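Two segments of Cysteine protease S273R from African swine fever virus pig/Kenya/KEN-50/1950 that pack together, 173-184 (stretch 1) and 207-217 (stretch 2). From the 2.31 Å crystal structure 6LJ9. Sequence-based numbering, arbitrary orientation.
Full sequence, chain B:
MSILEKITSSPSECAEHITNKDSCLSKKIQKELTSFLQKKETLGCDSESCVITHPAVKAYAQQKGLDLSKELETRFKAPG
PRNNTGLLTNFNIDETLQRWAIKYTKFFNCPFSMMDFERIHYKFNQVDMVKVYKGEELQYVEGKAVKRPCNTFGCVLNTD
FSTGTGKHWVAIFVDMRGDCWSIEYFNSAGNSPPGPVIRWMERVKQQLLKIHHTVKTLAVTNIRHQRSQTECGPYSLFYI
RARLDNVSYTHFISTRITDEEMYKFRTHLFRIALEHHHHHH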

ATOM      1  N   PHE B 173      -4.711  -6.020 -15.988  1.00 19.61           N
ATOM      2  CA  PHE B 173      -4.014  -5.697 -14.751  1.00 21.91           C
ATOM      3  C   PHE B 173      -2.515  -5.842 -14.963  1.00 23.99           C
ATOM      4  O   PHE B 173      -2.054  -6.863 -15.484  1.00 19.03           O
ATOM      5  CB  PHE B 173      -4.480  -6.599 -13.604  1.00 20.26           C
ATOM      6  CG  PHE B 173      -4.003  -6.152 -12.254  1.00 14.81           C
ATOM      7  CD1 PHE B 173      -4.663  -5.141 -11.575  1.00 14.89           C
ATOM      8  CD2 PHE B 173      -2.897  -6.740 -11.663  1.00 18.70           C
ATOM      9  CE1 PHE B 173      -4.228  -4.724 -10.332  1.00 25.27           C
ATOM     10  CE2 PHE B 173      -2.457  -6.327 -10.420  1.00 14.24           C
ATOM     11  CZ  PHE B 173      -3.123  -5.318  -9.754  1.00 18.20           C
ATOM     12  N   VAL B 174      -1.763  -4.822 -14.562  1.00 18.75           N
ATOM     13  CA  VAL B 174      -0.307  -4.824 -14.638  1.00 21.07           C
ATOM     14  C   VAL B 174       0.219  -4.807 -13.211  1.00 23.54           C
ATOM     15  O   VAL B 174       0.030  -3.827 -12.479  1.00 18.35           O
ATOM     16  CB  VAL B 174       0.228  -3.631 -15.441  1.00 22.13           C
ATOM     17  CG1 VAL B 174       1.750  -3.631 -15.443  1.00 27.29           C
ATOM     18  CG2 VAL B 174      -0.314  -3.661 -16.860  1.00 20.19           C
ATOM     19  N   ASP B 175       0.876  -5.890 -12.809  1.00 24.22           N
ATOM     20  CA  ASP B 175       1.398  -6.034 -11.456  1.00 22.03           C
ATOM     21  C   ASP B 175       2.900  -5.769 -11.492  1.00 27.42           C
ATOM     22  O   ASP B 175       3.664  -6.564 -12.049  1.00 23.65           O
ATOM     23  CB  ASP B 175       1.090  -7.424 -10.903  1.00 20.61           C
ATOM     24  CG  ASP B 175       1.403  -7.550  -9.424  1.00 26.50           C
ATOM     25  OD1 ASP B 175       1.866  -6.562  -8.817  1.00 27.17           O
ATOM     26  OD2 ASP B 175       1.180  -8.645  -8.866  1.00 37.33           O
HETATM   27  N   MSE B 176       3.315  -4.652 -10.904  1.00 13.90           N
HETATM   28  CA  MSE B 176       4.724  -4.280 -10.857  1.00 23.28           C
HETATM   29  C   MSE B 176       5.232  -4.259  -9.418  1.00 20.16           C
HETATM   30  O   MSE B 176       6.136  -3.496  -9.078  1.00 20.72           O
HETATM   31  CB  MSE B 176       4.936  -2.914 -11.515  1.00 16.97           C
HETATM   32  CG  MSE B 176       4.551  -2.868 -12.985  1.00 24.85           C
HETATM   33 SE   MSE B 176       4.439  -1.050 -13.687  0.76 31.36          SE
HETATM   34  CE  MSE B 176       2.799  -0.484 -12.798  1.00 27.86           C
ATOM     35  N   ARG B 177       4.639  -5.107  -8.577  1.00 16.12           N
ATOM     36  CA  ARG B 177       5.018  -5.200  -7.172  1.00 24.63           C
ATOM     37  C   ARG B 177       6.059  -6.281  -6.915  1.00 25.67           C
ATOM     38  O   ARG B 177       6.934  -6.103  -6.062  1.00 26.33           O
ATOM     39  CB  ARG B 177       3.782  -5.472  -6.307  1.00 23.06           C
ATOM     40  CG  ARG B 177       2.750  -4.356  -6.301  1.00 21.90           C
ATOM     41  CD  ARG B 177       1.445  -4.827  -5.680  1.00 14.17           C
ATOM     42  NE  ARG B 177       0.857  -5.929  -6.437  1.00 14.63           N
ATOM     43  CZ  ARG B 177      -0.342  -6.447  -6.193  1.00 20.42           C
ATOM     44  NH1 ARG B 177      -1.087  -5.962  -5.210  1.00 18.67           N
ATOM     45  NH2 ARG B 177      -0.798  -7.449  -6.934  1.00 12.94           N
ATOM     46  N   GLY B 178       5.989  -7.402  -7.627  1.00 31.30           N
ATOM     47  CA  GLY B 178       6.833  -8.541  -7.346  1.00 36.11           C
ATOM     48  C   GLY B 178       8.123  -8.541  -8.143  1.00 46.95           C
ATOM     49  O   GLY B 178       8.431  -7.620  -8.903  1.00 53.34           O
ATOM     50  N   ASP B 179       8.888  -9.619  -7.960  1.00 30.93           N
ATOM     51  CA  ASP B 179      10.159  -9.741  -8.660  1.00 20.46           C
ATOM     52  C   ASP B 179       9.965 -10.056 -10.134  1.00 31.77           C
ATOM     53  O   ASP B 179      10.859  -9.771 -10.938  1.00 40.29           O
ATOM     54  CB  ASP B 179      11.033 -10.811  -8.001  1.00 38.77           C
ATOM     55  CG  ASP B 179      12.507 -10.668  -8.363  1.00 51.88           C
ATOM     56  OD1 ASP B 179      13.035  -9.538  -8.292  1.00 57.86           O
ATOM     57  OD2 ASP B 179      13.139 -11.686  -8.711  1.00 53.90           O
ATOM     58  N   CYS B 180       8.819 -10.627 -10.503  1.00 29.95           N
ATOM     59  CA  CYS B 180       8.441 -10.857 -11.893  1.00 28.84           C
ATOM     60  C   CYS B 180       7.173 -10.061 -12.168  1.00 34.60           C
ATOM     61  O   CYS B 180       6.095 -10.416 -11.681  1.00 38.85           O
ATOM     62  CB  CYS B 180       8.222 -12.341 -12.170  1.00 33.63           C
ATOM     63  SG  CYS B 180       7.273 -12.674 -13.668  1.00 70.66           S
ATOM     64  N   TRP B 181       7.307  -8.985 -12.935  1.00 29.38           N
ATOM     65  CA  TRP B 181       6.157  -8.179 -13.307  1.00 24.00           C
ATOM     66  C   TRP B 181       5.346  -8.894 -14.380  1.00 36.80           C
ATOM     67  O   TRP B 181       5.891  -9.590 -15.240  1.00 37.31           O
ATOM     68  CB  TRP B 181       6.601  -6.803 -13.807  1.00 23.37           C
ATOM     69  CG  TRP B 181       7.335  -5.997 -12.772  1.00 23.68           C
ATOM     70  CD1 TRP B 181       7.630  -6.376 -11.495  1.00 15.11           C
ATOM     71  CD2 TRP B 181       7.860  -4.672 -12.928  1.00 20.74           C
ATOM     72  NE1 TRP B 181       8.309  -5.373 -10.848  1.00 17.87           N
ATOM     73  CE2 TRP B 181       8.463  -4.316 -11.704  1.00 22.35           C
ATOM     74  CE3 TRP B 181       7.882  -3.753 -13.981  1.00 26.47           C
ATOM     75  CZ2 TRP B 181       9.078  -3.081 -11.505  1.00 21.97           C
ATOM     76  CZ3 TRP B 181       8.493  -2.527 -13.782  1.00 17.35           C
ATOM     77  CH2 TRP B 181       9.083  -2.203 -12.554  1.00 17.91           C
ATOM     78  N   SER B 182       4.030  -8.725 -14.317  1.00 26.54           N
ATOM     79  CA  SER B 182       3.126  -9.428 -15.212  1.00 19.80           C
ATOM     80  C   SER B 182       2.105  -8.465 -15.795  1.00 20.78           C
ATOM     81  O   SER B 182       1.575  -7.600 -15.090  1.00 24.25           O
ATOM     82  CB  SER B 182       2.408 -10.574 -14.490  1.00 37.24           C
ATOM     83  OG  SER B 182       1.695 -10.098 -13.361  1.00 43.14           O
ATOM     84  N   ILE B 183       1.844  -8.619 -17.088  1.00 23.16           N
ATOM     85  CA  ILE B 183       0.769  -7.923 -17.783  1.00 24.80           C
ATOM     86  C   ILE B 183      -0.330  -8.947 -18.025  1.00 33.64           C
ATOM     87  O   ILE B 183      -0.117  -9.939 -18.733  1.00 33.06           O
ATOM     88  CB  ILE B 183       1.257  -7.296 -19.096  1.00 23.40           C
ATOM     89  CG1 ILE B 183       2.436  -6.359 -18.824  1.00 17.39           C
ATOM     90  CG2 ILE B 183       0.129  -6.546 -19.781  1.00 18.19           C
ATOM     91  CD1 ILE B 183       3.251  -6.032 -20.053  1.00 36.24           C
ATOM     92  N   GLU B 184      -1.495  -8.722 -17.427  1.00 29.71           N
ATOM     93  CA  GLU B 184      -2.531  -9.741 -17.333  1.00 23.24           C
ATOM     94  C   GLU B 184      -3.782  -9.310 -18.085  1.00 21.89           C
ATOM     95  O   GLU B 184      -4.207  -8.154 -17.996  1.00 29.85           O
ATOM     96  CB  GLU B 184      -2.868 -10.028 -15.868  1.00 26.70           C
ATOM     97  CG  GLU B 184      -1.643 -10.299 -15.007  1.00 31.63           C
ATOM     98  CD  GLU B 184      -1.948 -10.248 -13.524  1.00 32.16           C
ATOM     99  OE1 GLU B 184      -3.141 -10.261 -13.160  1.00 27.74           O
ATOM    100  OE2 GLU B 184      -0.992 -10.190 -12.722  1.00 30.52           O
ATOM    101  N   GLN B 207       8.398  -1.525 -22.725  1.00 34.67           N
ATOM    102  CA  GLN B 207       8.613  -0.375 -21.853  1.00 31.68           C
ATOM    103  C   GLN B 207       9.095  -0.817 -20.478  1.00 24.73           C
ATOM    104  O   GLN B 207      10.085  -0.293 -19.954  1.00 30.99           O
ATOM    105  CB  GLN B 207       7.327   0.443 -21.736  1.00 34.11           C
ATOM    106  CG  GLN B 207       6.920   1.160 -23.012  1.00 49.53           C
ATOM    107  CD  GLN B 207       5.675   2.008 -22.831  1.00 59.65           C
ATOM    108  OE1 GLN B 207       4.873   1.772 -21.926  1.00 47.05           O
ATOM    109  NE2 GLN B 207       5.511   3.006 -23.690  1.00 62.55           N
ATOM    110  N   LEU B 208       8.410  -1.795 -19.881  1.00 24.93           N
ATOM    111  CA  LEU B 208       8.772  -2.239 -18.539  1.00 29.42           C
ATOM    112  C   LEU B 208      10.104  -2.978 -18.523  1.00 28.98           C
ATOM    113  O   LEU B 208      10.782  -3.003 -17.489  1.00 22.29           O
ATOM    114  CB  LEU B 208       7.664  -3.120 -17.963  1.00 24.64           C
ATOM    115  CG  LEU B 208       6.358  -2.387 -17.655  1.00 31.75           C
ATOM    116  CD1 LEU B 208       5.324  -3.340 -17.082  1.00 16.54           C
ATOM    117  CD2 LEU B 208       6.615  -1.228 -16.702  1.00 30.32           C
ATOM    118  N   LEU B 209      10.500  -3.579 -19.647  1.00 24.45           N
ATOM    119  CA  LEU B 209      11.806  -4.224 -19.727  1.00 30.35           C
ATOM    120  C   LEU B 209      12.957  -3.230 -19.660  1.00 45.62           C
ATOM    121  O   LEU B 209      14.112  -3.657 -19.548  1.00 38.43           O
ATOM    122  CB  LEU B 209      11.912  -5.049 -21.011  1.00 21.09           C
ATOM    123  CG  LEU B 209      11.323  -6.460 -20.967  1.00 24.78           C
ATOM    124  CD1 LEU B 209      11.401  -7.115 -22.337  1.00 31.29           C
ATOM    125  CD2 LEU B 209      12.043  -7.304 -19.926  1.00 24.47           C
ATOM    126  N   LYS B 210      12.675  -1.926 -19.735  1.00 29.39           N
ATOM    127  CA  LYS B 210      13.709  -0.908 -19.595  1.00 35.01           C
ATOM    128  C   LYS B 210      14.031  -0.598 -18.138  1.00 28.54           C
ATOM    129  O   LYS B 210      15.121  -0.089 -17.854  1.00 34.28           O
ATOM    130  CB  LYS B 210      13.286   0.379 -20.315  1.00 21.03           C
ATOM    131  CG  LYS B 210      13.069   0.229 -21.822  1.00 42.74           C
ATOM    132  CD  LYS B 210      12.701   1.564 -22.450  1.00 59.49           C
ATOM    133  CE  LYS B 210      11.376   2.082 -21.891  1.00 79.30           C
ATOM    134  NZ  LYS B 210      11.112   3.499 -22.232  1.00 89.44           N
ATOM    135  N   ILE B 211      13.119  -0.892 -17.211  1.00 28.25           N
ATOM    136  CA  ILE B 211      13.332  -0.634 -15.792  1.00 30.54           C
ATOM    137  C   ILE B 211      13.249  -1.894 -14.945  1.00 27.64           C
ATOM    138  O   ILE B 211      13.449  -1.818 -13.729  1.00 37.47           O
ATOM    139  CB  ILE B 211      12.346   0.427 -15.258  1.00 25.90           C
ATOM    140  CG1 ILE B 211      10.913  -0.098 -15.318  1.00 29.76           C
ATOM    141  CG2 ILE B 211      12.468   1.720 -16.050  1.00 29.53           C
ATOM    142  CD1 ILE B 211       9.900   0.848 -14.716  1.00 27.37           C
ATOM    143  N   HIS B 212      12.957  -3.047 -15.543  1.00 24.00           N
ATOM    144  CA  HIS B 212      12.913  -4.303 -14.806  1.00 17.26           C
ATOM    145  C   HIS B 212      13.382  -5.428 -15.716  1.00 26.71           C
ATOM    146  O   HIS B 212      13.358  -5.313 -16.943  1.00 36.16           O
ATOM    147  CB  HIS B 212      11.508  -4.601 -14.264  1.00 18.00           C
ATOM    148  CG  HIS B 212      11.481  -5.661 -13.207  1.00 29.48           C
ATOM    149  ND1 HIS B 212      12.200  -5.562 -12.035  1.00 20.30           N
ATOM    150  CD2 HIS B 212      10.822  -6.843 -13.143  1.00 31.88           C
ATOM    151  CE1 HIS B 212      11.985  -6.635 -11.296  1.00 23.52           C
ATOM    152  NE2 HIS B 212      11.151  -7.428 -11.945  1.00 32.63           N
ATOM    153  N   HIS B 213      13.799  -6.528 -15.093  1.00 27.39           N
ATOM    154  CA  HIS B 213      14.432  -7.623 -15.812  1.00 29.79           C
ATOM    155  C   HIS B 213      13.481  -8.758 -16.166  1.00 28.19           C
ATOM    156  O   HIS B 213      13.757  -9.499 -17.116  1.00 37.35           O
ATOM    157  CB  HIS B 213      15.601  -8.178 -14.989  1.00 26.94           C
ATOM    158  CG  HIS B 213      15.239  -8.523 -13.578  1.00 43.30           C
ATOM    159  ND1 HIS B 213      14.500  -9.641 -13.252  1.00 40.21           N
ATOM    160  CD2 HIS B 213      15.516  -7.901 -12.408  1.00 40.71           C
ATOM    161  CE1 HIS B 213      14.338  -9.692 -11.943  1.00 38.40           C
ATOM    162  NE2 HIS B 213      14.944  -8.648 -11.407  1.00 44.16           N
ATOM    163  N   THR B 214      12.373  -8.913 -15.443  1.00 38.05           N
ATOM    164  CA  THR B 214      11.437 -10.011 -15.671  1.00 28.06           C
ATOM    165  C   THR B 214      10.038  -9.440 -15.855  1.00 25.05           C
ATOM    166  O   THR B 214       9.424  -8.972 -14.891  1.00 27.36           O
ATOM    167  CB  THR B 214      11.465 -11.009 -14.514  1.00 27.80           C
ATOM    168  OG1 THR B 214      12.822 -11.357 -14.218  1.00 34.82           O
ATOM    169  CG2 THR B 214      10.696 -12.268 -14.884  1.00 22.26           C
ATOM    170  N   VAL B 215       9.539  -9.477 -17.088  1.00 22.12           N
ATOM    171  CA  VAL B 215       8.200  -9.002 -17.416  1.00 21.60           C
ATOM    172  C   VAL B 215       7.512 -10.074 -18.250  1.00 31.49           C
ATOM    173  O   VAL B 215       8.022 -10.464 -19.307  1.00 31.08           O
ATOM    174  CB  VAL B 215       8.226  -7.664 -18.174  1.00 30.45           C
ATOM    175  CG1 VAL B 215       6.815  -7.122 -18.334  1.00 24.53           C
ATOM    176  CG2 VAL B 215       9.112  -6.654 -17.458  1.00 26.04           C
ATOM    177  N   LYS B 216       6.360 -10.545 -17.780  1.00 26.35           N
ATOM    178  CA  LYS B 216       5.579 -11.560 -18.472  1.00 32.57           C
ATOM    179  C   LYS B 216       4.282 -10.962 -19.001  1.00 37.80           C
ATOM    180  O   LYS B 216       3.667 -10.113 -18.350  1.00 31.35           O
ATOM    181  CB  LYS B 216       5.243 -12.735 -17.547  1.00 41.60           C
ATOM    182  CG  LYS B 216       6.423 -13.584 -17.111  1.00 75.65           C
ATOM    183  CD  LYS B 216       5.938 -14.764 -16.278  1.00 92.54           C
ATOM    184  CE  LYS B 216       7.089 -15.605 -15.757  1.00 97.20           C
ATOM    185  NZ  LYS B 216       6.605 -16.720 -14.894  1.00 99.90           N
ATOM    186  N   THR B 217       3.876 -11.410 -20.185  1.00 31.03           N
ATOM    187  CA  THR B 217       2.530 -11.186 -20.693  1.00 33.43           C
ATOM    188  C   THR B 217       1.725 -12.465 -20.511  1.00 33.89           C
ATOM    189  O   THR B 217       2.209 -13.560 -20.811  1.00 40.78           O
ATOM    190  CB  THR B 217       2.543 -10.778 -22.168  1.00 29.20           C
ATOM    191  OG1 THR B 217       3.101 -11.837 -22.954  1.00 41.93           O
ATOM    192  CG2 THR B 217       3.365  -9.514 -22.367  1.00 36.06           C
TER

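The two stretches join as neighbouring parallel β-strands, and the pairing is extended at one end by a tryptophan–histidine stack and on one face by a small apolar cluster; together they bury about 690 Å², both sides summed. Three backbone hydrogen bonds set the register: W181 N to T214 O (2.9 Å), K216 N to W181 O (2.8 Å) and I183 N to K216 O (2.7 Å). W181 and K216 each donate through N and accept through O; here the two strand directions differ by 18°.

W181, I183, V215 and T217 share one face of the sheet. There I183 CD1 meets V215 CG1 at 4.1 Å, branched side chains that suit extended backbone and fill space without polar demands. W181, the residue most covered by the other stretch, lays its five-membered ring against the H212 ring, centroids 3.8 Å apart and planes at 10°; H212 CB sits over the six-membered ring. The imidazole also donates from NE2 to D179 O (2.6 Å), so one flat side chain both stacks and bonds through its edge. Buried and apolar, L208 suits its place: CD2 reaches the indole edge at W181 CZ3 (3.7 Å) and selenomethionine M176 SE (3.7 Å). Exposed K216 lays its methylenes by C180, CD to SG 3.6 Å, while its amine leads away.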